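Local atomic coordinates of nonsense-mediated mRNA decay protein 2 (Saccharomyces cerevisiae, PDB entry 4LUN), a protein that takes part in nonsense-mediated decay of mRNAs carrying premature stop codons, here as its N-terminal MIF4G domain, and binds Upf1 through its C-terminus. Residues S129-D132 with E133-I137; R178-P181 with L182-I186; K273-D276 with E277-E281. All blocks are in the same frame, centred on the assembly; numbering follows the deposited sequence.

Interaction 1 (S129-D132 with E133-I137); sequences SERD and ELQRI
Ser129 O receives Glu133 N at 3.0 Å as the opening backbone bond of helix 130-152, a helix of the HEAT-repeat-like MIF4G domain, and Ser129 is its N-cap. The capping bond runs from Asp132 N to Ser129 OG (3.1 Å, 161°), so hydroxyl and carbonyl of one serine serve two successive amides of the first turn. The i to i+4 bonding continues with Leu134 N to Glu130 O and Arg136 N to Asp132 O; between them Gln135 N to Arg131 O is weak at 3.3 Å. Among charged side chains, Glu133 and Arg136 form a side-on, two-pronged salt bridge, Arg136 NE to Glu133 OE1 and Arg136 NH2 to Glu133 OE2, each 2.8 Å. Both oxygens are met on their syn sides and lie close to the guanidinium plane. Glu133 is buried, with Ile127 against it, while Arg136 also touches Tyr193. Were Glu133 replaced by an alanine, the Arg136 guanidinium would probably lose this carboxylate and be less fixed about its last bonds, and the packing on Ile127 would shrink. On the exposed flank, the Arg131 guanidinium and Gln135 amide stack with planes 13° apart, Arg131 NH1 lying 3.6 Å from Gln135 CG. With CG of Arg131 opposite its own backbone N (chi1 -161°) and a bend at chi2, the chain can reach along the helix. A water closes this corner, donating to Arg131 O at 2.8 Å and to Gln135 OE1.

Interaction 2 (R178-P181 with L182-I186); sequences RKDP and LLFSI
Asp180 is the first residue of 178-181 to meet the helix, reaching Phe184 and Ser185 just after Lys179, whose NZ turns to a salt bridge with Asp160. Asp180 CB lies 3.5 Å from Phe184 CD2, and Asp180 OD2 comes equally near Phe184 CE2, so the carboxylate runs obliquely past CD2 and CE2 of the ring, the two planes 52° apart. Phe184 is brought there by its first torsion, which sets CG opposite the backbone N (chi1 173°) and swings the ring back toward the chain entering the helix. Two waters tie Asp180 to Ser185. One donates to Asp180 O at 2.8 Å, the other to Asp180 OD2 at 2.7 Å, and both are hydrogen-bonded to Ser185 OG, which thus joins the backbone and the side chain of the same aspartate. The second water also lies in the plane of the Phe184 ring, at its edge. Pro181 follows as the N-cap. Pro181 O accepts Ser185 N at 3.1 Å, an N-H...O angle of 156° with the donor in the carbonyl plane, while Pro181 CD rests 4.1 Å from Phe184 CB. Proline has no amide hydrogen to offer, and none is needed from it at this end of the helix. Beyond the turn, Phe184 packs on Ala234 and Leu238 of helix 231-271, and Leu182 and Leu183 on Phe147 of helix 130-152. The arrangement is that of a loop-to-helix entry in an all-helical MIF4G domain: a proline N-cap, a first i to i+4 backbone bond and a water-bridged aspartate at the start of helix 182-190.

Interaction 3 (K273-D276 with E277-E281); sequences KLRD and EYVEE
Asp276 caps the helix that starts at Glu277, its OD1 taking Val279 N at 3.0 Å in a fairly straight bond (160°) and Tyr278 N in a weak, more bent one. To face these amides CG sits between the backbone N and the carbonyl carbon (chi1 50°), which folds the carboxylate over the first turn. Asp276 O accepts Glu280 N weakly, and the other carboxylate oxygen, OD2, is hydrogen-bonded to ND1 of His264. The negative charge at the helix's N-terminal end would probably be stabilised by the amides it faces. Asp276 N is buried with no partner. Arg275 bends at chi2 and chi3 and holds Glu280 side-on: NE meets OE2 at 2.7 Å and NH2 meets OE1 at 2.9 Å. Both oxygens lie within a few degrees of the guanidinium plane, yet the arginine approaches from above the carboxylate, the two planes being 63° apart. NH2 has a second carboxylate partner in Asp283. Val279 lies between the capping carboxylate and the salt bridge, its CG1 3.7 Å above the centre of the Arg275 guanidinium and its CG2 3.7 Å from Arg275 NH1. Val279 CG1 also approaches Asp276 O at 3.4 Å. The contact stands at the turn between two long helices, where Tyr278 leans on Glu263 and Cys267 and Val279 on His264, so that the start of helix 277-303 packs against the end of helix 231-271.

Overall arrangement
All three interactions are helix starts, met in series along the chain and without touching one another. Interactions 1 and 2 both belong to the MIF4G domain, on helices 130-152 and 182-190, which follow each other in the chain; their centres are about 26 Å apart and their nearest atoms about 10 Å. Helix 130-152 links them, since it begins in interaction 1 and further along packs against the leucines of interaction 2. Interaction 3 sits farther out, its centre about 40 Å from that of the chain, and about 27 and 47 Å from the centres of interactions 1 and 2. Helix 231-271 joins interactions 2 and 3, packing on Pro181 and Phe184 near its start and on Tyr278 and Val279 near its end.

Interaction 1 (S129-D132 with E133-I137)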
# COMPACT_ATOMS: atom_id res chain seq x y z
N SER A 129 -8.94 18.83 6.01
CA SER A 129 -8.96 19.27 4.62
C SER A 129 -9.05 18.04 3.74
O SER A 129 -8.18 17.18 3.81
CB SER A 129 -7.65 20.00 4.30
OG SER A 129 -7.44 20.10 2.90
N GLU A 130 -10.08 17.95 2.91
CA GLU A 130 -10.21 16.77 2.05
C GLU A 130 -9.20 16.82 0.93
O GLU A 130 -8.82 15.79 0.37
CB GLU A 130 -11.63 16.66 1.52
CG GLU A 130 -12.63 16.39 2.63
CD GLU A 130 -13.99 16.03 2.11
OE1 GLU A 130 -14.18 16.06 0.88
OE2 GLU A 130 -14.87 15.71 2.94
N ARG A 131 -8.75 18.02 0.61
CA ARG A 131 -7.64 18.18 -0.30
C ARG A 131 -6.39 17.49 0.25
O ARG A 131 -5.69 16.76 -0.46
CB ARG A 131 -7.38 19.66 -0.52
CG ARG A 131 -6.60 19.97 -1.75
CD ARG A 131 -5.12 19.95 -1.53
NE ARG A 131 -4.48 20.10 -2.83
CZ ARG A 131 -3.18 19.99 -3.06
NH1 ARG A 131 -2.34 19.74 -2.06
NH2 ARG A 131 -2.74 20.15 -4.30
N ASP A 132 -6.12 17.72 1.52
CA ASP A 132 -4.99 17.07 2.17
C ASP A 132 -5.21 15.57 2.29
O ASP A 132 -4.24 14.80 2.21
CB ASP A 132 -4.73 17.66 3.55
CG ASP A 132 -4.27 19.11 3.50
OD1 ASP A 132 -3.92 19.59 2.39
OD2 ASP A 132 -4.26 19.77 4.56
N GLU A 133 -6.46 15.16 2.50
CA GLU A 133 -6.75 13.73 2.65
C GLU A 133 -6.48 13.00 1.35
O GLU A 133 -5.95 11.90 1.37
CB GLU A 133 -8.18 13.48 3.14
CG GLU A 133 -8.55 12.00 3.28
CD GLU A 133 -7.67 11.22 4.26
OE1 GLU A 133 -6.86 11.80 5.03
OE2 GLU A 133 -7.81 9.98 4.28
N LEU A 134 -6.83 13.61 0.22
CA LEU A 134 -6.51 13.00 -1.07
C LEU A 134 -5.01 12.79 -1.26
O LEU A 134 -4.58 11.76 -1.78
CB LEU A 134 -7.11 13.83 -2.22
CG LEU A 134 -8.63 13.72 -2.37
CD1 LEU A 134 -9.18 14.93 -3.12
CD2 LEU A 134 -9.01 12.42 -3.08
N GLN A 135 -4.21 13.78 -0.84
CA GLN A 135 -2.74 13.69 -0.91
C GLN A 135 -2.23 12.59 0.01
O GLN A 135 -1.33 11.84 -0.34
CB GLN A 135 -2.08 15.02 -0.53
CG GLN A 135 -2.49 16.19 -1.42
CD GLN A 135 -1.90 16.10 -2.82
OE1 GLN A 135 -2.63 16.07 -3.81
NE2 GLN A 135 -0.57 16.08 -2.90
N ARG A 136 -2.82 12.50 1.20
CA ARG A 136 -2.41 11.49 2.17
C ARG A 136 -2.70 10.09 1.65
O ARG A 136 -1.87 9.20 1.78
CB ARG A 136 -3.12 11.68 3.51
CG ARG A 136 -2.48 10.88 4.67
CD ARG A 136 -3.41 10.83 5.89
NE ARG A 136 -4.64 10.11 5.59
CZ ARG A 136 -4.75 8.79 5.65
NH1 ARG A 136 -3.70 8.07 6.01
NH2 ARG A 136 -5.89 8.20 5.35
N ILE A 137 -3.87 9.92 1.04
CA ILE A 137 -4.31 8.64 0.48
C ILE A 137 -3.40 8.23 -0.67
O ILE A 137 -3.01 7.06 -0.78
CB ILE A 137 -5.79 8.74 -0.01
CG1 ILE A 137 -6.74 8.84 1.18
CG2 ILE A 137 -6.17 7.55 -0.89
CD1 ILE A 137 -6.91 7.54 1.94
O HOH W 1 -5.05 16.42 -3.19

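Interaction 2 (R178-P181 with L182-I186)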
# COMPACT_ATOMS: atom_id res chain seq x y z
N ARG A 178 -2.47 -16.89 16.95
CA ARG A 178 -2.51 -16.88 15.49
C ARG A 178 -2.42 -15.46 14.96
O ARG A 178 -3.31 -14.64 15.22
CB ARG A 178 -3.82 -17.51 15.01
CG ARG A 178 -4.57 -18.26 16.09
CD ARG A 178 -6.08 -18.24 15.85
NE ARG A 178 -6.81 -19.07 16.80
CZ ARG A 178 -8.08 -19.43 16.67
NH1 ARG A 178 -8.78 -19.02 15.62
NH2 ARG A 178 -8.65 -20.19 17.59
N LYS A 179 -1.36 -15.15 14.23
CA LYS A 179 -1.26 -13.85 13.60
C LYS A 179 -1.85 -13.89 12.20
O LYS A 179 -1.70 -14.88 11.48
CB LYS A 179 0.19 -13.38 13.51
CG LYS A 179 0.73 -12.72 14.75
CD LYS A 179 2.12 -12.17 14.49
CE LYS A 179 2.74 -11.59 15.75
NZ LYS A 179 4.22 -11.50 15.65
N ASP A 180 -2.52 -12.81 11.83
CA ASP A 180 -2.98 -12.64 10.47
C ASP A 180 -1.78 -12.40 9.55
O ASP A 180 -0.71 -11.99 10.00
CB ASP A 180 -3.93 -11.45 10.41
CG ASP A 180 -5.21 -11.68 11.21
OD1 ASP A 180 -5.81 -12.76 11.08
OD2 ASP A 180 -5.61 -10.77 11.98
N PRO A 181 -1.94 -12.67 8.24
CA PRO A 181 -0.90 -12.27 7.29
C PRO A 181 -0.68 -10.77 7.38
O PRO A 181 -1.64 -10.04 7.65
CB PRO A 181 -1.54 -12.61 5.93
CG PRO A 181 -2.50 -13.71 6.23
CD PRO A 181 -3.07 -13.35 7.59
N LEU A 182 0.55 -10.32 7.17
CA LEU A 182 0.91 -8.92 7.38
C LEU A 182 0.14 -7.97 6.47
O LEU A 182 -0.30 -6.90 6.92
CB LEU A 182 2.42 -8.72 7.22
CG LEU A 182 2.99 -7.34 7.54
CD1 LEU A 182 2.43 -6.78 8.84
CD2 LEU A 182 4.53 -7.40 7.61
N LEU A 183 -0.04 -8.35 5.21
CA LEU A 183 -0.85 -7.53 4.31
C LEU A 183 -2.28 -7.38 4.79
O LEU A 183 -2.87 -6.32 4.61
CB LEU A 183 -0.86 -8.09 2.88
CG LEU A 183 0.37 -7.78 2.03
CD1 LEU A 183 0.38 -8.67 0.79
CD2 LEU A 183 0.34 -6.29 1.63
N PHE A 184 -2.85 -8.43 5.37
CA PHE A 184 -4.20 -8.35 5.91
C PHE A 184 -4.24 -7.30 7.03
O PHE A 184 -5.15 -6.47 7.09
CB PHE A 184 -4.65 -9.75 6.42
CG PHE A 184 -5.97 -9.75 7.15
CD1 PHE A 184 -7.15 -10.07 6.49
CD2 PHE A 184 -6.03 -9.46 8.51
CE1 PHE A 184 -8.36 -10.09 7.17
CE2 PHE A 184 -7.24 -9.47 9.19
CZ PHE A 184 -8.40 -9.78 8.52
N SER A 185 -3.23 -7.34 7.90
CA SER A 185 -3.15 -6.42 9.03
C SER A 185 -3.05 -4.98 8.56
O SER A 185 -3.76 -4.09 9.07
CB SER A 185 -1.98 -6.77 9.96
OG SER A 185 -2.19 -8.03 10.57
N ILE A 186 -2.19 -4.76 7.58
CA ILE A 186 -2.03 -3.42 7.00
C ILE A 186 -3.33 -2.92 6.36
O ILE A 186 -3.76 -1.77 6.57
CB ILE A 186 -0.89 -3.45 5.97
CG1 ILE A 186 0.44 -3.65 6.68
CG2 ILE A 186 -0.84 -2.15 5.14
CD1 ILE A 186 1.57 -4.04 5.73
O HOH W 2 0.16 -9.59 11.03
O HOH W 3 -4.56 -8.31 12.00

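Interaction 3 (K273-D276 with E277-E281)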
# COMPACT_ATOMS: atom_id res chain seq x y z
N LYS A 273 -36.76 29.43 -8.18
CA LYS A 273 -35.48 29.70 -7.53
C LYS A 273 -34.41 28.68 -7.90
O LYS A 273 -34.67 27.48 -7.90
CB LYS A 273 -35.66 29.71 -6.01
CG LYS A 273 -36.51 30.84 -5.48
CD LYS A 273 -35.72 32.13 -5.43
CE LYS A 273 -36.58 33.29 -4.97
NZ LYS A 273 -35.76 34.53 -4.82
N LEU A 274 -33.19 29.14 -8.17
CA LEU A 274 -32.09 28.23 -8.48
C LEU A 274 -31.66 27.43 -7.27
O LEU A 274 -31.30 26.26 -7.39
CB LEU A 274 -30.88 29.00 -9.01
CG LEU A 274 -31.06 29.78 -10.30
CD1 LEU A 274 -29.70 30.33 -10.73
CD2 LEU A 274 -31.65 28.89 -11.39
N ARG A 275 -31.69 28.06 -6.10
CA ARG A 275 -31.17 27.42 -4.90
C ARG A 275 -32.25 27.28 -3.83
O ARG A 275 -33.20 28.06 -3.79
CB ARG A 275 -30.00 28.22 -4.32
CG ARG A 275 -28.81 28.39 -5.26
CD ARG A 275 -28.25 27.07 -5.74
NE ARG A 275 -27.45 26.38 -4.72
CZ ARG A 275 -26.69 25.32 -4.95
NH1 ARG A 275 -26.60 24.83 -6.18
NH2 ARG A 275 -26.00 24.76 -3.97
N ASP A 276 -32.08 26.29 -2.97
CA ASP A 276 -32.98 26.01 -1.87
C ASP A 276 -32.20 25.10 -0.93
O ASP A 276 -31.08 24.69 -1.25
CB ASP A 276 -34.25 25.32 -2.36
CG ASP A 276 -33.95 24.12 -3.25
OD1 ASP A 276 -33.36 23.16 -2.75
OD2 ASP A 276 -34.34 24.13 -4.45
N GLU A 277 -32.79 24.76 0.21
CA GLU A 277 -32.06 24.00 1.23
C GLU A 277 -31.71 22.58 0.77
O GLU A 277 -30.76 21.98 1.27
CB GLU A 277 -32.89 23.92 2.51
CG GLU A 277 -34.11 23.02 2.36
CD GLU A 277 -35.10 23.19 3.49
OE1 GLU A 277 -36.09 23.92 3.29
OE2 GLU A 277 -34.88 22.60 4.56
N TYR A 278 -32.48 22.05 -0.18
CA TYR A 278 -32.28 20.67 -0.62
C TYR A 278 -31.05 20.55 -1.51
O TYR A 278 -30.23 19.65 -1.33
CB TYR A 278 -33.53 20.14 -1.32
CG TYR A 278 -34.76 20.28 -0.46
CD1 TYR A 278 -34.90 19.51 0.69
CD2 TYR A 278 -35.76 21.20 -0.77
CE1 TYR A 278 -36.01 19.64 1.50
CE2 TYR A 278 -36.88 21.33 0.03
CZ TYR A 278 -36.99 20.55 1.16
OH TYR A 278 -38.10 20.67 1.97
N VAL A 279 -30.88 21.47 -2.45
CA VAL A 279 -29.71 21.39 -3.32
C VAL A 279 -28.43 21.76 -2.57
O VAL A 279 -27.35 21.27 -2.89
CB VAL A 279 -29.90 22.19 -4.65
CG1 VAL A 279 -30.04 23.69 -4.38
CG2 VAL A 279 -28.74 21.90 -5.60
N GLU A 280 -28.54 22.59 -1.53
CA GLU A 280 -27.38 22.90 -0.71
C GLU A 280 -26.85 21.67 0.03
O GLU A 280 -25.64 21.46 0.12
CB GLU A 280 -27.69 24.03 0.28
CG GLU A 280 -28.05 25.36 -0.36
CD GLU A 280 -26.96 25.92 -1.27
OE1 GLU A 280 -25.78 25.50 -1.16
OE2 GLU A 280 -27.28 26.80 -2.09
N GLU A 281 -27.76 20.86 0.55
CA GLU A 281 -27.34 19.63 1.22
C GLU A 281 -26.86 18.61 0.19
O GLU A 281 -25.90 17.87 0.41
CB GLU A 281 -28.47 19.04 2.07
CG GLU A 281 -28.02 17.83 2.87
CD GLU A 281 -29.06 17.33 3.86
OE1 GLU A 281 -30.07 18.03 4.09
OE2 GLU A 281 -28.85 16.23 4.42